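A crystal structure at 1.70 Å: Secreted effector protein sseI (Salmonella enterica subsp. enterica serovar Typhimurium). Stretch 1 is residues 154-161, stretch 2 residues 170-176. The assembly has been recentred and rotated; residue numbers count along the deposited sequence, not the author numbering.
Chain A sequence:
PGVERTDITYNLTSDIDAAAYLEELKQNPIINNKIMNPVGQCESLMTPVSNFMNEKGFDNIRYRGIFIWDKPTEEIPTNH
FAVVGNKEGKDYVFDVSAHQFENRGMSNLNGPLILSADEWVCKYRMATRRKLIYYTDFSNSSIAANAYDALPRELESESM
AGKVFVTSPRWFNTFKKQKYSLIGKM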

# COMPACT_ATOMS: atom_id res chain seq x y z
N GLU A 154 -15.57 2.56 -13.68
CA GLU A 154 -15.15 3.29 -14.88
C GLU A 154 -14.29 4.49 -14.47
O GLU A 154 -14.75 5.36 -13.74
CB GLU A 154 -16.37 3.73 -15.63
CG GLU A 154 -16.05 4.48 -16.92
CD GLU A 154 -17.28 5.12 -17.53
OE1 GLU A 154 -17.97 5.85 -16.78
OE2 GLU A 154 -17.52 4.92 -18.74
N LEU A 155 -13.03 4.52 -14.92
CA LEU A 155 -12.05 5.51 -14.45
C LEU A 155 -12.59 6.92 -14.76
O LEU A 155 -12.58 7.82 -13.91
CB LEU A 155 -10.68 5.27 -15.10
CG LEU A 155 -9.62 6.32 -14.82
CD1 LEU A 155 -9.34 6.46 -13.32
CD2 LEU A 155 -8.36 5.96 -15.60
N GLU A 156 -13.09 7.09 -15.96
CA GLU A 156 -13.54 8.38 -16.43
C GLU A 156 -14.61 9.00 -15.53
O GLU A 156 -14.77 10.21 -15.50
CB GLU A 156 -13.99 8.24 -17.87
CG GLU A 156 -14.83 9.32 -18.49
CD GLU A 156 -15.57 8.78 -19.70
OE1 GLU A 156 -14.88 8.44 -20.69
OE2 GLU A 156 -16.82 8.63 -19.65
N SER A 157 -15.36 8.19 -14.81
CA SER A 157 -16.45 8.71 -13.99
C SER A 157 -16.17 8.55 -12.50
O SER A 157 -17.05 8.76 -11.68
CB SER A 157 -17.79 8.07 -14.41
OG SER A 157 -17.82 6.68 -14.12
N GLU A 158 -14.94 8.19 -12.13
CA GLU A 158 -14.55 8.15 -10.72
C GLU A 158 -14.27 9.53 -10.19
O GLU A 158 -13.59 10.30 -10.85
CB GLU A 158 -13.27 7.32 -10.54
CG GLU A 158 -13.52 5.87 -10.56
CD GLU A 158 -14.39 5.42 -9.40
OE1 GLU A 158 -13.90 5.41 -8.23
OE2 GLU A 158 -15.55 5.07 -9.70
N SER A 159 -14.71 9.82 -8.97
CA SER A 159 -14.38 11.10 -8.39
C SER A 159 -12.93 11.05 -7.95
O SER A 159 -12.54 10.10 -7.30
CB SER A 159 -15.22 11.42 -7.17
OG SER A 159 -15.00 12.81 -6.85
N MSE A 160 -12.15 12.06 -8.30
CA MSE A 160 -10.76 12.13 -7.82
C MSE A 160 -10.70 12.88 -6.48
O MSE A 160 -9.63 13.05 -5.87
CB MSE A 160 -9.85 12.74 -8.86
CG MSE A 160 -9.47 11.80 -10.07
SE MSE A 160 -8.74 10.09 -9.69
CE MSE A 160 -10.38 9.00 -9.74
N ALA A 161 -11.86 13.31 -6.00
CA ALA A 161 -11.96 13.94 -4.67
C ALA A 161 -11.49 13.01 -3.57
O ALA A 161 -11.98 11.89 -3.42
CB ALA A 161 -13.41 14.40 -4.41
N ARG A 170 1.54 10.30 -18.30
CA ARG A 170 1.13 11.10 -19.44
C ARG A 170 -0.21 10.62 -20.01
O ARG A 170 -1.07 11.45 -20.31
CB ARG A 170 2.25 11.18 -20.49
CG ARG A 170 3.40 12.12 -20.02
CD ARG A 170 4.52 12.38 -21.09
NE ARG A 170 4.04 12.99 -22.33
CZ ARG A 170 4.82 13.35 -23.36
NH1 ARG A 170 6.15 13.19 -23.30
NH2 ARG A 170 4.28 13.88 -24.45
N TRP A 171 -0.42 9.32 -20.14
CA TRP A 171 -1.68 8.86 -20.68
C TRP A 171 -2.88 9.35 -19.88
O TRP A 171 -3.93 9.63 -20.45
CB TRP A 171 -1.73 7.35 -20.86
CG TRP A 171 -1.79 6.51 -19.62
CD1 TRP A 171 -0.75 5.86 -19.03
CD2 TRP A 171 -2.96 6.21 -18.80
NE1 TRP A 171 -1.17 5.19 -17.91
CE2 TRP A 171 -2.52 5.39 -17.74
CE3 TRP A 171 -4.30 6.57 -18.86
CZ2 TRP A 171 -3.40 4.89 -16.76
CZ3 TRP A 171 -5.16 6.12 -17.88
CH2 TRP A 171 -4.72 5.26 -16.84
N PHE A 172 -2.76 9.46 -18.55
CA PHE A 172 -3.92 9.84 -17.76
C PHE A 172 -4.19 11.32 -17.91
O PHE A 172 -5.34 11.74 -18.04
CB PHE A 172 -3.67 9.47 -16.28
CG PHE A 172 -4.72 9.94 -15.35
CD1 PHE A 172 -6.03 9.47 -15.41
CD2 PHE A 172 -4.40 10.82 -14.37
CE1 PHE A 172 -6.97 9.90 -14.47
CE2 PHE A 172 -5.33 11.25 -13.42
CZ PHE A 172 -6.60 10.80 -13.47
N ASN A 173 -3.11 12.11 -17.95
CA ASN A 173 -3.29 13.54 -18.17
C ASN A 173 -3.90 13.83 -19.54
O ASN A 173 -4.82 14.68 -19.65
CB ASN A 173 -1.99 14.30 -17.92
CG ASN A 173 -1.71 14.41 -16.43
OD1 ASN A 173 -2.26 15.28 -15.77
ND2 ASN A 173 -0.95 13.46 -15.88
N THR A 174 -3.51 13.05 -20.55
CA THR A 174 -4.09 13.19 -21.89
C THR A 174 -5.55 12.74 -21.87
O THR A 174 -6.44 13.43 -22.37
CB THR A 174 -3.31 12.40 -22.93
OG1 THR A 174 -1.99 12.96 -23.03
CG2 THR A 174 -4.04 12.45 -24.34
N PHE A 175 -5.76 11.57 -21.27
CA PHE A 175 -7.10 11.00 -21.11
C PHE A 175 -8.08 11.98 -20.49
O PHE A 175 -9.18 12.15 -21.00
CB PHE A 175 -7.02 9.78 -20.21
CG PHE A 175 -8.33 9.10 -20.04
CD1 PHE A 175 -9.00 8.57 -21.14
CD2 PHE A 175 -8.92 9.01 -18.78
CE1 PHE A 175 -10.23 7.95 -20.99
CE2 PHE A 175 -10.14 8.37 -18.62
CZ PHE A 175 -10.80 7.85 -19.72
N LYS A 176 -7.68 12.60 -19.37
CA LYS A 176 -8.57 13.53 -18.66
C LYS A 176 -8.79 14.83 -19.45
O LYS A 176 -9.81 15.49 -19.29
CB LYS A 176 -8.11 13.75 -17.20
CG LYS A 176 -6.84 14.58 -16.99
CD LYS A 176 -6.50 14.68 -15.45
CE LYS A 176 -5.59 15.87 -15.11
NZ LYS A 176 -5.00 15.83 -13.72

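What prepares stretch 1 to meet the helix of residues 170-176? Glu154 itself stays out of reach, but it helps to shape the turn that follows. Its carbonyl O accepts a hydrogen bond from Ser157 N at 3.1 Å, and its carboxylate OE1 accepts one from Ser157 OG at 2.8 Å. One more backbone bond, Glu158 N to Leu155 O at 3.0 Å, continues the tight 3-10 winding around Leu155 and Glu156, the two residues that carry most of the contact.

How does Leu155 engage three aromatic rings at once? Its CA-to-CB bond points toward the helix, and with chi1 t and chi2 p its CD2 methyl lies 3.9 Å from Trp171 CH2, 4.2 Å from Phe172 CD1 and 4.3 Å from Phe175 CE2. The methyl meets the Trp171 ring at its edge, near the ring plane, whereas its approach to both phenylalanines is oblique. Trp171 and Phe175 are one helical turn apart, with Phe175 N bonded to Trp171 O at 2.8 Å, and both rings reach the same methyl.

What does a charged residue such as Glu156 contribute? Its nearest atom to the helix is a carbon: Glu156 CB sits 3.7 Å from Phe175 CZ, the closest approach between the stretches. The CA-to-CB bond runs sideways, and Glu156 OE1 lies 4.2 Å from Phe175 CZ.

Where does the chain return to the helix? Ser157, Glu158 and Ser159 make no contact, and the next touch comes at Met160, a selenomethionine. Its CA-to-CB bond points toward the helix, and its SE lies 4.4 Å from Phe172 CZ, a looser contact than those of Leu155 with Trp171 or Glu156 with Phe175. No hydrogen bond crosses between the stretches; the contact buries a modest 232 Å², summed over both sides, and its closest pairs all set a carbon or selenium atom against a ring carbon.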